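Local structure of rieske iron-sulfur protein soxF (Sulfolobus acidocaldarius, 1JM1) at residues A[35-43]-A[184-195]. The protein carries a [2Fe-2S] cluster of the Rieske type and probably passes electrons along the respiratory chain of this archaeon. Residues are numbered along the deposited sequence; the frame is centred on the assembly and turned at random.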
ATOM      1  N   PHE A  35      -0.367  -1.049   8.804  1.00 11.22           N
ATOM      2  CA  PHE A  35       0.863  -0.700   9.507  1.00 11.64           C
ATOM      3  C   PHE A  35       1.143   0.782   9.223  1.00 11.28           C
ATOM      4  O   PHE A  35       0.373   1.417   8.474  1.00 12.79           O
ATOM      5  CB  PHE A  35       2.043  -1.612   9.080  1.00 12.04           C
ATOM      6  CG  PHE A  35       2.460  -1.516   7.657  1.00 11.21           C
ATOM      7  CD1 PHE A  35       3.585  -0.802   7.268  1.00 11.24           C
ATOM      8  CD2 PHE A  35       1.751  -2.164   6.648  1.00 11.27           C
ATOM      9  CE1 PHE A  35       4.022  -0.776   5.965  1.00 10.86           C
ATOM     10  CE2 PHE A  35       2.181  -2.130   5.328  1.00 11.12           C
ATOM     11  CZ  PHE A  35       3.308  -1.444   4.978  1.00 10.90           C
ATOM     12  N   ALA A  36       2.175   1.328   9.802  1.00 11.94           N
ATOM     13  CA  ALA A  36       2.622   2.694   9.512  1.00 11.94           C
ATOM     14  C   ALA A  36       4.051   2.641   9.035  1.00 11.15           C
ATOM     15  O   ALA A  36       4.858   1.851   9.556  1.00 12.60           O
ATOM     16  CB  ALA A  36       2.548   3.590  10.734  1.00 14.22           C
ATOM     17  N   TYR A  37       4.386   3.467   8.040  1.00 10.59           N
ATOM     18  CA  TYR A  37       5.729   3.438   7.476  1.00 10.44           C
ATOM     19  C   TYR A  37       5.914   4.606   6.514  1.00 10.24           C
ATOM     20  O   TYR A  37       4.998   4.887   5.742  1.00 10.51           O
ATOM     21  CB  TYR A  37       5.922   2.154   6.624  1.00 10.83           C
ATOM     22  CG  TYR A  37       7.290   2.048   5.985  1.00 10.55           C
ATOM     23  CD1 TYR A  37       8.396   1.612   6.705  1.00 10.78           C
ATOM     24  CD2 TYR A  37       7.469   2.428   4.646  1.00 10.37           C
ATOM     25  CE1 TYR A  37       9.646   1.553   6.119  1.00 10.74           C
ATOM     26  CE2 TYR A  37       8.730   2.373   4.077  1.00 10.62           C
ATOM     27  CZ  TYR A  37       9.820   1.929   4.834  1.00 10.53           C
ATOM     28  OH  TYR A  37      11.040   1.903   4.208  1.00 11.83           O
ATOM     29  N   PRO A  38       7.115   5.205   6.460  1.00 10.83           N
ATOM     30  CA  PRO A  38       8.253   5.008   7.359  1.00 11.30           C
ATOM     31  C   PRO A  38       8.144   5.642   8.706  1.00 12.34           C
ATOM     32  O   PRO A  38       8.991   5.357   9.557  1.00 14.09           O
ATOM     33  CB  PRO A  38       9.436   5.569   6.537  1.00 12.47           C
ATOM     34  CG  PRO A  38       8.774   6.683   5.718  1.00 11.90           C
ATOM     35  CD  PRO A  38       7.458   6.113   5.329  1.00 11.37           C
ATOM     36  N   LEU A  39       7.159   6.528   8.936  1.00 12.14           N
ATOM     37  CA  LEU A  39       6.916   7.168  10.178  1.00 12.76           C
ATOM     38  C   LEU A  39       5.640   6.696  10.794  1.00 12.92           C
ATOM     39  O   LEU A  39       4.710   6.255  10.102  1.00 13.84           O
ATOM     40  CB  LEU A  39       6.863   8.708  10.028  1.00 13.83           C
ATOM     41  CG  LEU A  39       8.069   9.364   9.316  1.00 16.19           C
ATOM     42  CD1 LEU A  39       7.775  10.857   9.262  1.00 17.18           C
ATOM     43  CD2 LEU A  39       9.410   9.037   9.903  1.00 18.63           C
ATOM     44  N   THR A  40       5.525   6.833  12.094  1.00 14.72           N
ATOM     45  CA  THR A  40       4.371   6.260  12.828  1.00 18.62           C
ATOM     46  C   THR A  40       3.125   6.811  12.410  1.00 18.30           C
ATOM     47  O   THR A  40       2.047   6.170  12.560  1.00 21.23           O
ATOM     48  CB  THR A  40       4.531   6.370  14.377  0.67 22.52           C
ATOM     49  OG1 THR A  40       4.471   7.731  14.564  0.67 33.71           O
ATOM     50  CG2 THR A  40       5.817   5.715  14.746  0.67 25.23           C
ATOM     51  N   ASP A  41       2.980   8.020  11.906  1.00 19.88           N
ATOM     52  CA  ASP A  41       1.683   8.623  11.493  1.00 19.74           C
ATOM     53  C   ASP A  41       1.295   8.515  10.017  1.00 15.26           C
ATOM     54  O   ASP A  41       0.399   9.228   9.516  1.00 14.49           O
ATOM     55  CB  ASP A  41       1.903  10.195  11.817  1.00 22.15           C
ATOM     56  CG  ASP A  41       2.987  10.985  11.030  1.00 30.59           C
ATOM     57  OD1 ASP A  41       3.799  10.810  10.064  1.00 28.86           O
ATOM     58  OD2 ASP A  41       3.391  12.258  11.258  1.00 33.95           O
ATOM     59  N   GLU A  42       1.945   7.627   9.304  1.00 11.98           N
ATOM     60  CA  GLU A  42       1.774   7.427   7.852  1.00 10.60           C
ATOM     61  C   GLU A  42       1.184   6.045   7.621  1.00 10.54           C
ATOM     62  O   GLU A  42       1.905   5.045   7.535  1.00 11.12           O
ATOM     63  CB  GLU A  42       3.099   7.573   7.134  1.00 11.07           C
ATOM     64  CG  GLU A  42       3.649   8.997   7.156  1.00 11.47           C
ATOM     65  CD  GLU A  42       5.068   9.083   6.696  1.00 10.82           C
ATOM     66  OE1 GLU A  42       5.865   8.161   6.857  1.00 11.88           O
ATOM     67  OE2 GLU A  42       5.414  10.184   6.089  1.00 12.25           O
ATOM     68  N   PRO A  43      -0.135   5.934   7.540  1.00 10.79           N
ATOM     69  CA  PRO A  43      -0.741   4.619   7.451  1.00 10.76           C
ATOM     70  C   PRO A  43      -0.565   3.986   6.082  1.00 10.22           C
ATOM     71  O   PRO A  43      -0.634   4.677   5.067  1.00 10.03           O
ATOM     72  CB  PRO A  43      -2.236   4.907   7.768  1.00 11.63           C
ATOM     73  CG  PRO A  43      -2.422   6.269   7.196  1.00 12.83           C
ATOM     74  CD  PRO A  43      -1.133   7.024   7.524  1.00 12.34           C
ATOM     75  N   ASN A 184       8.870  11.311   2.302  1.00 11.10           N
ATOM     76  CA  ASN A 184       8.032  10.574   3.249  1.00 10.99           C
ATOM     77  C   ASN A 184       8.693  10.467   4.617  1.00 11.03           C
ATOM     78  O   ASN A 184       7.998  10.178   5.596  1.00 11.73           O
ATOM     79  CB  ASN A 184       7.673   9.216   2.703  1.00 10.49           C
ATOM     80  CG  ASN A 184       6.762   9.322   1.517  1.00 10.46           C
ATOM     81  OD1 ASN A 184       6.056  10.320   1.369  1.00 11.07           O
ATOM     82  ND2 ASN A 184       6.713   8.282   0.681  1.00 10.71           N
ATOM     83  N   LEU A 185       9.977  10.727   4.698  1.00 11.79           N
ATOM     84  CA  LEU A 185      10.685  10.749   5.989  1.00 12.80           C
ATOM     85  C   LEU A 185      10.496  12.044   6.726  1.00 13.56           C
ATOM     86  O   LEU A 185      10.956  12.155   7.871  1.00 16.76           O
ATOM     87  CB  LEU A 185      12.185  10.459   5.751  1.00 13.45           C
ATOM     88  CG  LEU A 185      12.473   9.080   5.115  1.00 17.59           C
ATOM     89  CD1 LEU A 185      13.911   9.049   4.600  1.00 20.63           C
ATOM     90  CD2 LEU A 185      12.211   7.967   6.101  1.00 25.39           C
ATOM     91  N   LEU A 186       9.890  13.058   6.124  1.00 13.37           N
ATOM     92  CA  LEU A 186       9.612  14.307   6.812  1.00 14.89           C
ATOM     93  C   LEU A 186       8.384  14.173   7.718  1.00 14.00           C
ATOM     94  O   LEU A 186       7.370  13.591   7.318  1.00 13.62           O
ATOM     95  CB  LEU A 186       9.361  15.414   5.804  1.00 16.13           C
ATOM     96  CG  LEU A 186      10.552  15.697   4.865  1.00 18.60           C
ATOM     97  CD1 LEU A 186      10.096  16.702   3.829  1.00 21.24           C
ATOM     98  CD2 LEU A 186      11.779  16.223   5.622  1.00 24.55           C
ATOM     99  N   TYR A 187       8.471  14.730   8.892  1.00 16.35           N
ATOM    100  CA  TYR A 187       7.364  14.792   9.852  1.00 16.44           C
ATOM    101  C   TYR A 187       6.486  15.963   9.513  1.00 16.41           C
ATOM    102  O   TYR A 187       6.852  17.126   9.525  1.00 20.89           O
ATOM    103  CB  TYR A 187       7.961  14.965  11.262  1.00 19.20           C
ATOM    104  CG  TYR A 187       6.859  15.108  12.310  1.00 23.52           C
ATOM    105  CD1 TYR A 187       6.013  14.071  12.694  1.00 31.12           C
ATOM    106  CD2 TYR A 187       6.705  16.328  12.914  1.00 35.76           C
ATOM    107  CE1 TYR A 187       5.033  14.216  13.644  1.00 38.55           C
ATOM    108  CE2 TYR A 187       5.712  16.522  13.873  1.00 35.59           C
ATOM    109  CZ  TYR A 187       4.928  15.453  14.160  1.00 34.61           C
ATOM    110  OH  TYR A 187       3.993  15.696  15.150  1.00 54.44           O
ATOM    111  N   ASP A 188       5.209  15.677   9.277  1.00 15.45           N
ATOM    112  CA  ASP A 188       4.151  16.655   9.049  1.00 15.14           C
ATOM    113  C   ASP A 188       3.108  16.464  10.107  1.00 14.70           C
ATOM    114  O   ASP A 188       2.413  15.448  10.092  1.00 15.45           O
ATOM    115  CB  ASP A 188       3.532  16.432   7.687  1.00 14.97           C
ATOM    116  CG  ASP A 188       2.503  17.502   7.331  1.00 14.93           C
ATOM    117  OD1 ASP A 188       2.116  18.287   8.212  1.00 15.31           O
ATOM    118  OD2 ASP A 188       2.055  17.484   6.141  1.00 16.44           O
ATOM    119  N   PRO A 189       2.926  17.399  11.015  1.00 16.86           N
ATOM    120  CA  PRO A 189       1.910  17.272  12.033  1.00 17.90           C
ATOM    121  C   PRO A 189       0.501  17.108  11.469  1.00 15.99           C
ATOM    122  O   PRO A 189      -0.352  16.627  12.204  1.00 17.67           O
ATOM    123  CB  PRO A 189       2.010  18.576  12.831  1.00 23.31           C
ATOM    124  CG  PRO A 189       3.220  19.197  12.425  1.00 34.90           C
ATOM    125  CD  PRO A 189       3.669  18.664  11.163  1.00 20.77           C
ATOM    126  N   ARG A 190       0.226  17.516  10.249  1.00 13.74           N
ATOM    127  CA  ARG A 190      -1.095  17.306   9.680  1.00 14.12           C
ATOM    128  C   ARG A 190      -1.418  15.830   9.453  1.00 14.24           C
ATOM    129  O   ARG A 190      -2.587  15.461   9.300  1.00 14.13           O
ATOM    130  CB  ARG A 190      -1.309  18.084   8.431  1.00 14.28           C
ATOM    131  CG  ARG A 190      -1.204  19.581   8.573  1.00 14.28           C
ATOM    132  CD  ARG A 190      -1.854  20.287   7.381  1.00 14.55           C
ATOM    133  NE  ARG A 190      -1.578  21.725   7.491  1.00 15.89           N
ATOM    134  CZ  ARG A 190      -1.896  22.570   6.527  1.00 16.14           C
ATOM    135  NH1 ARG A 190      -2.553  22.153   5.447  1.00 17.91           N
ATOM    136  NH2 ARG A 190      -1.571  23.825   6.649  1.00 18.83           N
ATOM    137  N   TYR A 191      -0.381  14.960   9.435  1.00 14.38           N
ATOM    138  CA  TYR A 191      -0.600  13.527   9.332  1.00 13.73           C
ATOM    139  C   TYR A 191      -1.009  13.016  10.708  1.00 15.94           C
ATOM    140  O   TYR A 191      -0.189  12.584  11.524  1.00 22.10           O
ATOM    141  CB  TYR A 191       0.658  12.813   8.824  1.00 13.05           C
ATOM    142  CG  TYR A 191       0.654  12.618   7.317  1.00 12.20           C
ATOM    143  CD1 TYR A 191       0.556  13.666   6.409  1.00 11.87           C
ATOM    144  CD2 TYR A 191       0.731  11.320   6.785  1.00 11.40           C
ATOM    145  CE1 TYR A 191       0.557  13.424   5.029  1.00 12.14           C
ATOM    146  CE2 TYR A 191       0.713  11.080   5.434  1.00 11.65           C
ATOM    147  CZ  TYR A 191       0.621  12.136   4.553  1.00 11.25           C
ATOM    148  OH  TYR A 191       0.614  11.830   3.221  1.00 12.07           O
ATOM    149  N   SER A 192      -2.273  12.985  11.030  0.58 14.99           N
ATOM    150  CA  SER A 192      -2.656  12.537  12.380  0.58 17.58           C
ATOM    151  C   SER A 192      -3.388  11.233  12.281  0.58 15.15           C
ATOM    152  O   SER A 192      -3.993  10.776  13.237  0.58 16.43           O
ATOM    153  CB  SER A 192      -3.449  13.759  13.115  0.58 16.93           C
ATOM    154  OG  SER A 192      -4.589  13.811  12.360  0.58 18.96           O
ATOM    155  N   TYR A 193      -3.489  10.465  11.197  0.58 17.23           N
ATOM    156  CA  TYR A 193      -4.190   9.251  10.843  1.00 16.12           C
ATOM    157  C   TYR A 193      -3.814   8.124  11.827  1.00 19.44           C
ATOM    158  O   TYR A 193      -2.582   7.968  12.170  1.00 26.24           O
ATOM    159  CB  TYR A 193      -3.796   8.750   9.451  1.00 14.47           C
ATOM    160  CG  TYR A 193      -3.922   9.786   8.359  1.00 12.98           C
ATOM    161  CD1 TYR A 193      -2.817  10.488   7.933  1.00 12.68           C
ATOM    162  CD2 TYR A 193      -5.131  10.056   7.775  1.00 12.83           C
ATOM    163  CE1 TYR A 193      -2.919  11.426   6.925  1.00 12.09           C
ATOM    164  CE2 TYR A 193      -5.266  11.007   6.734  1.00 11.99           C
ATOM    165  CZ  TYR A 193      -4.163  11.686   6.331  1.00 11.03           C
ATOM    166  OH  TYR A 193      -4.180  12.655   5.355  1.00 11.48           O
ATOM    167  N   SER A 194      -4.813   7.469  12.200  1.00 27.51           N
ATOM    168  CA  SER A 194      -4.611   6.160  12.938  1.00 27.88           C
ATOM    169  C   SER A 194      -4.489   4.927  11.995  1.00 19.69           C
ATOM    170  O   SER A 194      -4.829   4.875  10.897  1.00 27.44           O
ATOM    171  CB  SER A 194      -5.653   5.921  13.986  1.00 31.07           C
ATOM    172  OG  SER A 194      -6.898   6.284  13.434  1.00 76.31           O
ATOM    173  N   VAL A 195      -4.020   3.886  12.564  1.00 20.45           N
ATOM    174  CA  VAL A 195      -3.687   2.609  11.980  1.00 19.43           C
ATOM    175  C   VAL A 195      -4.740   1.659  12.539  1.00 19.93           C
ATOM    176  O   VAL A 195      -4.813   1.424  13.758  1.00 22.81           O
ATOM    177  CB  VAL A 195      -2.284   2.093  12.339  1.00 19.18           C
ATOM    178  CG1 VAL A 195      -2.016   0.717  11.743  1.00 22.38           C
ATOM    179  CG2 VAL A 195      -1.204   3.095  11.797  1.00 25.75           C
TER
HETATM  180  O   HOH W   1      -0.736   6.153  11.048  1.00 42.76           O
HETATM  181  O   HOH W   2       4.839  12.932   8.306  1.00 15.53           O
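N184 and L185 meet P38 at one end of a long contact in this Rieske protein. Segment 184-195, in the loop between strands 161-167 and 202-203, wraps around the hairpin connection that joins antiparallel strands 32-36 and 43-48. L39 to E42 form a type I turn in that connection. The N184 carbonyl faces the P38 ring and the E42 carboxylate. E42 OE2 lies 2.6 Å from N184 O, and so short an approach of two oxygens suggests that the carboxyl group is protonated. E42 CG is anti to its carbonyl carbon (chi1 -68°), and the extended chain carries the carboxylate to this carbonyl. There OE1 also accepts from L39 N at 2.9 Å. A leucine at E42 would probably leave L39 N without its acceptor and N184 O without its close acid neighbour. L185 CD2 packs on P38 CG. L39 CD1 reaches over the carbonyls of L185 and L186, 3.4 Å from L186 O. The Y187 ring lies nearly parallel to the D41 carboxylate, 7° between planes, with OD2 close to CD1 and CE1. A water sits between D41 OD1, L186 O and D188 N, accepting from D188 N. D188 OD2 bonds to G175 N and I176 N, and OD1 accepts from R190 N, an Asx turn. Y191 packs its CB on D41 CG and its CD2 on E42 CG, while its OH bonds to F172 O. D41 O sits at the edge of both the Y191 and Y193 rings, buried without a hydrogen-bond partner. Y193 CB rests on P43 CG at 3.6 Å. Its OH bonds to G98 O of the cluster pocket, tying this loop to the cluster site. A second water bridges T40 O and Y193 O. V195 CG2 touches A36 CB at 3.9 Å.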